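Local coordinates for protein esterase (PDB 3DOH) that hydrolyses carboxylic esters as a thermostable esterase, pairing an immunoglobulin-like domain with an alpha/beta-hydrolase domain, at residues 31-37 with 118-122; 39-45 with 58-62; 180-186 with 227-231; 185-191 with 220-225. The contacts are given in a common frame with arbitrary orientation. Residues are numbered along the deposited sequence.

How the contacts relate
The four contacts fall into two pairs, one in each domain. Contacts 1 and 2 lie in the N-terminal immunoglobulin-like domain, with centres about 14 Å apart. They touch where Gln42 meets Lys37 and Ile118. Both segments of contact 2 come between those of contact 1 in sequence. Contacts 3 and 4 follow in the alpha/beta-hydrolase domain, with centres about 8 Å apart. They share Glu185 and Arg186 and join the loops after strands 174-180 and 215-219. Contact 3 borders the probable catalytic site. Contacts 1 and 2 lie about 50 and 40 Å from contact 3, between centres, so the first pair lies far from that site.

Contact 1. Residues 31-37 with 118-122; sequences VEIDGQK and IFDVD
Residues 32-34 run in extended form, as a weakly bonded strand, after the chain turns a corner at Val31. Residues 35-37 then curl through a turn. Residues 118-120 are also extended, and the chain bends at Val121 and Asp122. In the immunoglobulin-like domain, segment 31-37, with its short strand 32-34, packs on the loop 118-122 between strands 110-114 and 129-139. The nearest CA atoms are those of Ile33 and Asp120, 4.4 Å apart. The contact buries 456 Å² in all. Ile33 has chi1 m and chi2 t. Its CA-to-CB bond points away from segment 118-122, yet Ile33 CD1 reaches CD1 of Ile118 at 3.4 Å. Ile118 has chi1 p and is buried. Val121, with chi1 m, lies against the strand: its CG1 is 3.6 Å from Glu32 CB and 3.6 Å from Ile33 N. The carboxylate of Glu32 turns elsewhere, to a hydrogen bond with Asn65. At the far end the aliphatic part of Lys37 meets the Phe119 ring, with Lys37 CD 3.5 Å from Phe119 CD2. Phe119 has chi1 m. Asp120 shapes its own loop through an Asx turn, in which Asp122 N donates to Asp120 OD1 at 2.7 Å, though the position of that OD1 is less certain.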
# COMPACT_ATOMS: atom_id res chain seq x y z
N VAL A 31 -18.84 -15.80 37.27
CA VAL A 31 -17.70 -16.67 37.64
C VAL A 31 -16.38 -16.18 37.11
O VAL A 31 -16.27 -15.12 36.46
CB VAL A 31 -17.83 -18.10 37.15
CG1 VAL A 31 -17.83 -19.10 38.35
CG2 VAL A 31 -19.01 -18.26 36.16
N GLU A 32 -15.35 -16.97 37.41
CA GLU A 32 -14.03 -16.74 36.88
C GLU A 32 -14.10 -17.16 35.41
O GLU A 32 -15.11 -17.69 34.97
CB GLU A 32 -12.96 -17.56 37.64
CG GLU A 32 -12.38 -16.93 38.92
CD GLU A 32 -10.95 -17.46 39.27
OE1 GLU A 32 -10.37 -18.27 38.51
OE2 GLU A 32 -10.38 -17.05 40.31
N ILE A 33 -13.03 -16.90 34.67
CA ILE A 33 -12.91 -17.18 33.25
C ILE A 33 -11.43 -17.38 32.96
O ILE A 33 -10.59 -16.74 33.59
CB ILE A 33 -13.42 -15.99 32.42
CG1 ILE A 33 -14.91 -15.80 32.67
CG2 ILE A 33 -13.12 -16.17 30.93
CD1 ILE A 33 -15.50 -14.70 31.91
N ASP A 34 -11.13 -18.28 32.02
CA ASP A 34 -9.77 -18.46 31.48
C ASP A 34 -9.56 -17.59 30.25
O ASP A 34 -10.24 -17.74 29.23
CB ASP A 34 -9.53 -19.91 31.09
CG ASP A 34 -10.72 -20.49 30.37
OD1 ASP A 34 -11.85 -20.33 30.91
OD2 ASP A 34 -10.55 -21.05 29.25
N GLY A 35 -8.62 -16.66 30.38
CA GLY A 35 -8.24 -15.76 29.30
C GLY A 35 -7.40 -16.43 28.24
O GLY A 35 -7.34 -15.95 27.12
N GLN A 36 -6.73 -17.52 28.59
CA GLN A 36 -5.94 -18.28 27.66
C GLN A 36 -6.80 -18.53 26.42
O GLN A 36 -6.33 -18.41 25.30
CB GLN A 36 -5.48 -19.57 28.35
CG GLN A 36 -5.13 -20.79 27.48
CD GLN A 36 -5.45 -22.12 28.21
OE1 GLN A 36 -5.06 -22.33 29.38
NE2 GLN A 36 -6.18 -23.02 27.53
N LYS A 37 -8.09 -18.80 26.64
CA LYS A 37 -9.04 -19.10 25.55
C LYS A 37 -9.82 -17.90 24.93
O LYS A 37 -10.58 -18.07 23.97
CB LYS A 37 -10.00 -20.24 25.97
CG LYS A 37 -9.64 -21.63 25.36
CD LYS A 37 -10.85 -22.59 25.32
CE LYS A 37 -10.89 -23.50 24.05
NZ LYS A 37 -10.30 -24.89 24.21
N ILE A 118 -18.58 -17.89 25.69
CA ILE A 118 -17.19 -18.06 26.13
C ILE A 118 -17.05 -19.12 27.21
O ILE A 118 -18.00 -19.41 27.97
CB ILE A 118 -16.53 -16.76 26.63
CG1 ILE A 118 -17.41 -16.13 27.72
CG2 ILE A 118 -16.22 -15.82 25.48
CD1 ILE A 118 -16.63 -15.33 28.80
N PHE A 119 -15.85 -19.70 27.27
CA PHE A 119 -15.61 -20.79 28.19
C PHE A 119 -15.35 -20.22 29.59
O PHE A 119 -14.63 -19.24 29.72
CB PHE A 119 -14.46 -21.69 27.69
CG PHE A 119 -14.84 -22.59 26.52
CD1 PHE A 119 -15.69 -23.70 26.71
CD2 PHE A 119 -14.36 -22.33 25.22
CE1 PHE A 119 -16.06 -24.53 25.64
CE2 PHE A 119 -14.72 -23.15 24.12
CZ PHE A 119 -15.56 -24.26 24.34
N ASP A 120 -15.97 -20.80 30.62
CA ASP A 120 -15.57 -20.47 32.00
C ASP A 120 -14.86 -21.64 32.75
O ASP A 120 -14.78 -22.78 32.24
CB ASP A 120 -16.72 -19.84 32.81
CG ASP A 120 -17.44 -20.84 33.69
OD1 ASP A 120 -17.23 -22.05 33.49
OD2 ASP A 120 -18.23 -20.41 34.57
N VAL A 121 -14.37 -21.34 33.95
CA VAL A 121 -13.54 -22.28 34.72
C VAL A 121 -14.32 -23.48 35.26
O VAL A 121 -13.72 -24.52 35.58
CB VAL A 121 -12.77 -21.58 35.89
CG1 VAL A 121 -12.12 -20.28 35.39
CG2 VAL A 121 -13.67 -21.31 37.11
N ASP A 122 -15.65 -23.41 35.17
CA ASP A 122 -16.55 -24.22 36.00
C ASP A 122 -17.22 -25.47 35.38
O ASP A 122 -17.62 -26.37 36.12
CB ASP A 122 -17.60 -23.33 36.67
CG ASP A 122 -18.97 -23.48 36.05
OD1 ASP A 122 -19.97 -23.43 36.80
OD2 ASP A 122 -19.05 -23.66 34.81

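Contact 2. Residues 39-45 with 58-62; sequences SPDQFSV and ITKVY
After Ser39, residues 40-42 form a 3-10 turn that leads into strand 43-45. Segment 58-62 is all strand. The axes of strands 43-45 and 58-62 approach to 8.9 Å, and their directions differ by 136°. They belong to a beta hairpin but are splayed here, so side chains fill the gap. Pro40 and Val61 have the nearest CA atoms, 5.5 Å apart. Ile58, with chi1 m and chi2 near 148°, points toward the other segment. Ile58 CD1 lies 4.0 Å from Phe43 CB and 3.8 Å from Val45 CG2. Val45 is chi1 t. Val61, also t, puts CG2 4.1 Å from Pro40 CD and CG1 4.2 Å from Phe43 CE2. Phe43 is chi1 m with chi2 near -96°. Pro40 is C-gamma exo, with CB 4.2 Å from Ile58 CG2. The 3-10 turn is held by Gln42 N to Ser39 O at 3.0 Å, Ser39 N to Gln42 OE1 at 3.0 Å, and Ser39 OG to Asp41 OD2 at 2.8 Å. Beyond the contact, Phe43 and Val45 pack on Leu83 of strand 80-85 and reach strands 19-29 and 110-114, within the barrel-like sheet of the immunoglobulin-like domain.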
# COMPACT_ATOMS: atom_id res chain seq x y z
N SER A 39 -10.20 -14.11 22.95
CA SER A 39 -9.58 -13.50 21.79
C SER A 39 -10.38 -12.23 21.45
O SER A 39 -11.57 -12.20 21.65
CB SER A 39 -9.56 -14.52 20.63
OG SER A 39 -9.46 -13.90 19.36
N PRO A 40 -9.71 -11.16 20.96
CA PRO A 40 -10.36 -9.86 20.65
C PRO A 40 -11.64 -9.93 19.82
O PRO A 40 -12.55 -9.15 20.03
CB PRO A 40 -9.26 -9.10 19.89
CG PRO A 40 -8.01 -9.61 20.53
CD PRO A 40 -8.25 -11.10 20.72
N ASP A 41 -11.72 -10.87 18.90
CA ASP A 41 -12.89 -10.95 18.03
C ASP A 41 -14.13 -11.57 18.68
O ASP A 41 -15.11 -11.87 17.99
CB ASP A 41 -12.55 -11.68 16.71
CG ASP A 41 -12.12 -13.14 16.92
OD1 ASP A 41 -11.97 -13.81 15.88
OD2 ASP A 41 -11.95 -13.65 18.07
N GLN A 42 -14.09 -11.78 19.99
CA GLN A 42 -15.25 -12.32 20.70
C GLN A 42 -16.04 -11.17 21.37
O GLN A 42 -17.07 -11.38 21.99
CB GLN A 42 -14.84 -13.33 21.75
CG GLN A 42 -14.04 -14.54 21.27
CD GLN A 42 -13.60 -15.40 22.44
OE1 GLN A 42 -13.01 -14.90 23.40
NE2 GLN A 42 -13.91 -16.69 22.40
N PHE A 43 -15.53 -9.95 21.23
CA PHE A 43 -16.13 -8.84 21.92
C PHE A 43 -16.25 -7.65 20.99
O PHE A 43 -15.66 -7.64 19.92
CB PHE A 43 -15.24 -8.48 23.08
CG PHE A 43 -15.09 -9.57 24.10
CD1 PHE A 43 -15.89 -9.58 25.23
CD2 PHE A 43 -14.12 -10.55 23.95
CE1 PHE A 43 -15.75 -10.56 26.20
CE2 PHE A 43 -13.97 -11.55 24.91
CZ PHE A 43 -14.78 -11.54 26.04
N SER A 44 -16.99 -6.66 21.42
CA SER A 44 -17.10 -5.43 20.67
C SER A 44 -17.10 -4.27 21.64
O SER A 44 -17.66 -4.37 22.75
CB SER A 44 -18.41 -5.43 19.94
OG SER A 44 -18.50 -4.28 19.17
N VAL A 45 -16.48 -3.15 21.27
CA VAL A 45 -16.56 -1.98 22.14
C VAL A 45 -16.90 -0.74 21.31
O VAL A 45 -16.33 -0.55 20.25
CB VAL A 45 -15.24 -1.82 22.92
CG1 VAL A 45 -15.22 -0.53 23.73
CG2 VAL A 45 -15.02 -3.00 23.87
N ILE A 58 -10.22 -3.27 19.80
CA ILE A 58 -9.72 -4.13 20.90
C ILE A 58 -8.38 -4.79 20.52
O ILE A 58 -8.34 -5.61 19.64
CB ILE A 58 -10.77 -5.21 21.31
CG1 ILE A 58 -12.09 -4.55 21.70
CG2 ILE A 58 -10.29 -5.96 22.50
CD1 ILE A 58 -13.35 -5.37 21.39
N THR A 59 -7.29 -4.42 21.17
CA THR A 59 -5.98 -4.92 20.72
C THR A 59 -5.49 -6.23 21.41
O THR A 59 -4.77 -7.01 20.79
CB THR A 59 -4.90 -3.84 20.84
OG1 THR A 59 -4.95 -3.26 22.14
CG2 THR A 59 -5.14 -2.75 19.84
N LYS A 60 -5.85 -6.44 22.68
CA LYS A 60 -5.61 -7.73 23.36
C LYS A 60 -6.77 -8.01 24.33
O LYS A 60 -7.34 -7.07 24.86
CB LYS A 60 -4.28 -7.75 24.16
CG LYS A 60 -3.11 -6.82 23.69
CD LYS A 60 -2.27 -7.35 22.49
CE LYS A 60 -0.76 -7.01 22.63
NZ LYS A 60 -0.45 -5.72 23.40
N VAL A 61 -7.14 -9.28 24.53
CA VAL A 61 -8.02 -9.69 25.66
C VAL A 61 -7.27 -10.56 26.68
O VAL A 61 -6.47 -11.40 26.30
CB VAL A 61 -9.27 -10.50 25.22
CG1 VAL A 61 -10.19 -10.72 26.41
CG2 VAL A 61 -10.02 -9.80 24.15
N TYR A 62 -7.55 -10.35 27.97
CA TYR A 62 -7.00 -11.22 29.05
C TYR A 62 -7.84 -11.22 30.36
O TYR A 62 -8.78 -10.44 30.52
CB TYR A 62 -5.51 -10.92 29.32
CG TYR A 62 -5.21 -9.48 29.75
CD1 TYR A 62 -4.89 -8.49 28.81
CD2 TYR A 62 -5.27 -9.12 31.09
CE1 TYR A 62 -4.64 -7.18 29.19
CE2 TYR A 62 -5.02 -7.81 31.48
CZ TYR A 62 -4.70 -6.85 30.53
OH TYR A 62 -4.48 -5.55 30.94

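Contact 3. Residues 180-186 with 227-231; sequences LHGAGER and WSTLF. With SO4 (sulfate ion), chain C.
In this alpha/beta-hydrolase domain, the loop leaving strand 174-180 meets a loop that precedes helix 242-257. Leu180 ends the strand, residues 183-185 form a 3-10 turn, and segment 227-231 has no regular helix or strand. The nearest CA pair is Leu180 and Trp227, 7.9 Å apart, so side chains bridge the gap. Trp227, with chi1 m and chi2 near 112°, is the centre of the contact. Trp227 NE1 donates to His181 O at 2.7 Å. One face of the Trp227 five-membered ring takes Leu180 CB in a CH-pi contact, 3.8 Å from the centroid. The Trp227 six-membered ring turns an edge to the His181 face, with centroids 4.8 Å apart and planes at 61°. His181 is chi1 p, and its ND1 donates to Gly182 O at 2.7 Å. Phe231, chi1 m and poorly ordered, is the second large contributor. Arg186 CZ lies over the face of the Phe231 ring in a cation-pi contact, 4.7 Å from the ring centroid. Arg186 NH1 itself bonds to Ser225 O. Phe231 CZ also touches Ala183 CB at 3.7 Å. A sulfate, probably from the crystallisation liquor, lies in the probable active site, hydrogen-bonded to Ser271 and His359 of a likely Ser-His-Asp triad. The position of Ala183 N is consistent with an oxyanion hole, and it donates to sulfate O3 at 2.6 Å.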
# COMPACT_ATOMS: atom_id res chain seq x y z
N LEU A 180 0.04 24.24 37.46
CA LEU A 180 -0.96 25.18 36.94
C LEU A 180 -1.34 24.85 35.51
O LEU A 180 -0.50 24.91 34.60
CB LEU A 180 -0.43 26.59 37.00
CG LEU A 180 0.10 27.04 38.35
CD1 LEU A 180 0.75 28.45 38.18
CD2 LEU A 180 -1.02 27.02 39.43
N HIS A 181 -2.61 24.50 35.29
CA HIS A 181 -3.07 24.07 33.96
C HIS A 181 -3.23 25.25 32.99
O HIS A 181 -3.17 26.43 33.37
CB HIS A 181 -4.39 23.37 34.11
CG HIS A 181 -5.47 24.28 34.57
ND1 HIS A 181 -6.03 25.22 33.74
CD2 HIS A 181 -6.04 24.45 35.78
CE1 HIS A 181 -6.94 25.91 34.41
NE2 HIS A 181 -6.96 25.46 35.65
N GLY A 182 -3.47 24.91 31.72
CA GLY A 182 -3.59 25.90 30.65
C GLY A 182 -5.02 26.38 30.50
O GLY A 182 -5.92 25.84 31.15
N ALA A 183 -5.24 27.36 29.61
CA ALA A 183 -6.56 27.96 29.42
C ALA A 183 -7.63 26.93 29.24
O ALA A 183 -8.69 27.03 29.87
CB ALA A 183 -6.56 28.93 28.27
N GLY A 184 -7.37 25.93 28.41
CA GLY A 184 -8.42 25.01 27.99
C GLY A 184 -8.96 24.17 29.12
O GLY A 184 -10.08 23.69 29.05
N GLU A 185 -8.15 23.97 30.16
CA GLU A 185 -8.55 23.19 31.30
C GLU A 185 -9.31 24.01 32.35
O GLU A 185 -9.80 23.45 33.33
CB GLU A 185 -7.31 22.57 31.94
CG GLU A 185 -6.78 21.39 31.19
CD GLU A 185 -6.29 21.82 29.83
OE1 GLU A 185 -5.29 22.60 29.79
OE2 GLU A 185 -6.92 21.42 28.82
N ARG A 186 -9.43 25.32 32.16
CA ARG A 186 -10.27 26.14 33.04
C ARG A 186 -11.68 25.57 33.15
O ARG A 186 -12.17 24.91 32.22
CB ARG A 186 -10.36 27.59 32.61
CG ARG A 186 -9.14 28.40 32.92
CD ARG A 186 -9.24 29.75 32.27
NE ARG A 186 -9.56 29.63 30.86
CZ ARG A 186 -9.83 30.66 30.07
NH1 ARG A 186 -9.80 31.89 30.56
NH2 ARG A 186 -10.10 30.46 28.78
N TRP A 227 -4.47 32.62 35.59
CA TRP A 227 -3.60 32.61 36.78
C TRP A 227 -2.94 33.98 36.97
O TRP A 227 -2.87 34.49 38.07
CB TRP A 227 -2.51 31.52 36.71
CG TRP A 227 -2.97 30.11 36.46
CD1 TRP A 227 -2.75 29.37 35.35
CD2 TRP A 227 -3.71 29.28 37.35
NE1 TRP A 227 -3.29 28.14 35.47
CE2 TRP A 227 -3.89 28.04 36.70
CE3 TRP A 227 -4.23 29.45 38.65
CZ2 TRP A 227 -4.58 26.96 37.30
CZ3 TRP A 227 -4.91 28.39 39.23
CH2 TRP A 227 -5.08 27.16 38.55
N SER A 228 -2.47 34.54 35.86
CA SER A 228 -1.88 35.87 35.80
C SER A 228 -2.86 36.75 35.05
O SER A 228 -3.76 36.23 34.40
CB SER A 228 -0.56 35.83 35.02
OG SER A 228 -0.77 35.93 33.62
N THR A 229 -2.68 38.06 35.14
CA THR A 229 -3.43 39.01 34.32
C THR A 229 -3.13 38.82 32.84
O THR A 229 -2.70 39.75 32.16
CB THR A 229 -3.14 40.46 34.72
OG1 THR A 229 -1.72 40.67 34.77
CG2 THR A 229 -3.74 40.78 36.08
N LEU A 230 -3.37 37.61 32.34
CA LEU A 230 -3.21 37.31 30.92
C LEU A 230 -4.53 37.63 30.21
O LEU A 230 -4.61 38.57 29.41
CB LEU A 230 -2.80 35.83 30.72
CG LEU A 230 -2.70 35.13 29.34
CD1 LEU A 230 -1.58 35.71 28.48
CD2 LEU A 230 -2.49 33.62 29.49
N PHE A 231 -5.56 36.84 30.55
CA PHE A 231 -6.93 36.97 30.03
C PHE A 231 -7.79 38.05 30.75
O PHE A 231 -8.97 38.24 30.43
CB PHE A 231 -7.64 35.60 30.08
CG PHE A 231 -7.03 34.53 29.19
CD1 PHE A 231 -6.22 33.54 29.72
CD2 PHE A 231 -7.28 34.51 27.81
CE1 PHE A 231 -5.66 32.54 28.89
CE2 PHE A 231 -6.73 33.51 26.97
CZ PHE A 231 -5.91 32.53 27.52
S SO4 C . -3.87 26.57 26.65
O1 SO4 C . -5.08 26.95 25.92
O2 SO4 C . -4.11 25.21 27.22
O3 SO4 C . -3.58 27.61 27.66
O4 SO4 C . -2.75 26.53 25.74

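Contact 4. Residues 185-191 with 220-225; sequences ERGTDNY and QCPPNS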
# COMPACT_ATOMS: atom_id res chain seq x y z
N GLU A 185 -8.15 23.97 30.16
CA GLU A 185 -8.55 23.19 31.30
C GLU A 185 -9.31 24.01 32.35
O GLU A 185 -9.80 23.45 33.33
CB GLU A 185 -7.31 22.57 31.94
CG GLU A 185 -6.78 21.39 31.19
CD GLU A 185 -6.29 21.82 29.83
OE1 GLU A 185 -5.29 22.60 29.79
OE2 GLU A 185 -6.92 21.42 28.82
N ARG A 186 -9.43 25.32 32.16
CA ARG A 186 -10.27 26.14 33.04
C ARG A 186 -11.68 25.57 33.15
O ARG A 186 -12.17 24.91 32.22
CB ARG A 186 -10.36 27.59 32.61
CG ARG A 186 -9.14 28.40 32.92
CD ARG A 186 -9.24 29.75 32.27
NE ARG A 186 -9.56 29.63 30.86
CZ ARG A 186 -9.83 30.66 30.07
NH1 ARG A 186 -9.80 31.89 30.56
NH2 ARG A 186 -10.10 30.46 28.78
N GLY A 187 -12.31 25.83 34.29
CA GLY A 187 -13.59 25.23 34.56
C GLY A 187 -13.86 25.19 36.04
O GLY A 187 -13.28 25.95 36.81
N THR A 188 -14.77 24.32 36.44
CA THR A 188 -15.33 24.35 37.78
C THR A 188 -15.62 22.92 38.23
O THR A 188 -16.20 22.68 39.28
CB THR A 188 -16.64 25.16 37.83
OG1 THR A 188 -16.54 26.18 38.82
CG2 THR A 188 -17.82 24.25 38.16
N ASP A 189 -15.18 21.98 37.40
CA ASP A 189 -15.46 20.58 37.60
C ASP A 189 -14.40 19.87 38.43
O ASP A 189 -14.62 18.73 38.89
CB ASP A 189 -15.58 19.88 36.22
CG ASP A 189 -14.25 19.95 35.38
OD1 ASP A 189 -13.54 20.97 35.43
OD2 ASP A 189 -13.91 19.00 34.66
N ASN A 190 -13.25 20.51 38.61
CA ASN A 190 -12.16 19.88 39.33
C ASN A 190 -11.61 18.59 38.67
O ASN A 190 -11.05 17.71 39.36
CB ASN A 190 -12.57 19.60 40.78
CG ASN A 190 -11.43 19.77 41.76
OD1 ASN A 190 -10.30 20.03 41.35
ND2 ASN A 190 -11.71 19.62 43.04
N TYR A 191 -11.76 18.45 37.36
CA TYR A 191 -11.30 17.23 36.70
C TYR A 191 -10.36 17.56 35.56
O TYR A 191 -9.25 17.04 35.46
CB TYR A 191 -12.49 16.43 36.18
CG TYR A 191 -12.16 14.99 35.85
CD1 TYR A 191 -12.39 13.97 36.76
CD2 TYR A 191 -11.61 14.65 34.62
CE1 TYR A 191 -12.09 12.66 36.46
CE2 TYR A 191 -11.30 13.34 34.31
CZ TYR A 191 -11.54 12.35 35.23
OH TYR A 191 -11.24 11.04 34.93
N GLN A 220 -7.63 24.29 39.95
CA GLN A 220 -8.40 24.68 38.74
C GLN A 220 -8.86 26.12 38.74
O GLN A 220 -9.45 26.60 39.70
CB GLN A 220 -9.63 23.81 38.53
CG GLN A 220 -10.48 24.27 37.35
CD GLN A 220 -11.51 23.23 36.95
OE1 GLN A 220 -12.23 22.70 37.80
NE2 GLN A 220 -11.58 22.92 35.65
N CYS A 221 -8.59 26.81 37.64
CA CYS A 221 -8.92 28.23 37.53
C CYS A 221 -10.14 28.44 36.64
O CYS A 221 -10.38 27.68 35.70
CB CYS A 221 -7.72 29.01 36.98
SG CYS A 221 -8.17 30.51 36.07
N PRO A 222 -10.90 29.49 36.93
CA PRO A 222 -12.35 29.48 36.69
C PRO A 222 -12.73 30.33 35.49
O PRO A 222 -12.12 31.38 35.26
CB PRO A 222 -12.91 30.10 37.97
CG PRO A 222 -11.83 30.99 38.47
CD PRO A 222 -10.54 30.30 38.11
N PRO A 223 -13.72 29.88 34.73
CA PRO A 223 -13.60 29.82 33.27
C PRO A 223 -13.32 31.19 32.66
O PRO A 223 -12.83 31.28 31.54
CB PRO A 223 -14.99 29.33 32.83
CG PRO A 223 -15.48 28.54 33.99
CD PRO A 223 -14.94 29.22 35.21
N ASN A 224 -13.62 32.25 33.41
CA ASN A 224 -13.50 33.61 32.90
C ASN A 224 -12.43 34.41 33.64
O ASN A 224 -12.51 35.64 33.72
CB ASN A 224 -14.85 34.33 32.99
CG ASN A 224 -15.63 34.27 31.68
OD1 ASN A 224 -16.66 33.60 31.59
ND2 ASN A 224 -15.13 34.96 30.67
N SER A 225 -11.44 33.71 34.17
CA SER A 225 -10.18 34.34 34.55
C SER A 225 -8.99 33.47 34.15
O SER A 225 -9.02 32.78 33.13
CB SER A 225 -10.14 34.61 36.05
OG SER A 225 -9.06 35.46 36.39
O HOH W 1 -11.96 27.34 38.83
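Gln220 supplies much of the polar bonding between the loops after strands 174-180 and 215-219 of the alpha/beta-hydrolase sheet. Gln220 NE2 donates twice, to Glu185 O at 3.0 Å and to Asp189 OD1 at 2.8 Å. Gln220 OE1 accepts from Asn190 N at 2.5 Å. One amide thus serves three points of segment 185-191. Gly187 N donates to Cys221 O at 3.0 Å. Cys221 N bonds to His181 NE2, and Asp189 OD2 to Leu192 N. A water donates to Gly187 O and Gln220 O, each at 2.8 Å. The backbone angles of Gly187 call for glycine, and a CB there would strike Gln220 NE2. Arg186 NH1 donates to Ser225 O at 2.8 Å, at the end of the type I turn 222-225, which Ser225 N to Pro222 O closes at 2.7 Å. Arg186 NE bonds to Ala183 O and NH2 to Phe101 O. Gln220 and Asn190 pack on Pro159 of strand 157-163, Cys221 meets Pro243 of helix 242-257, and Arg186 touches Met272 of helix 272-283.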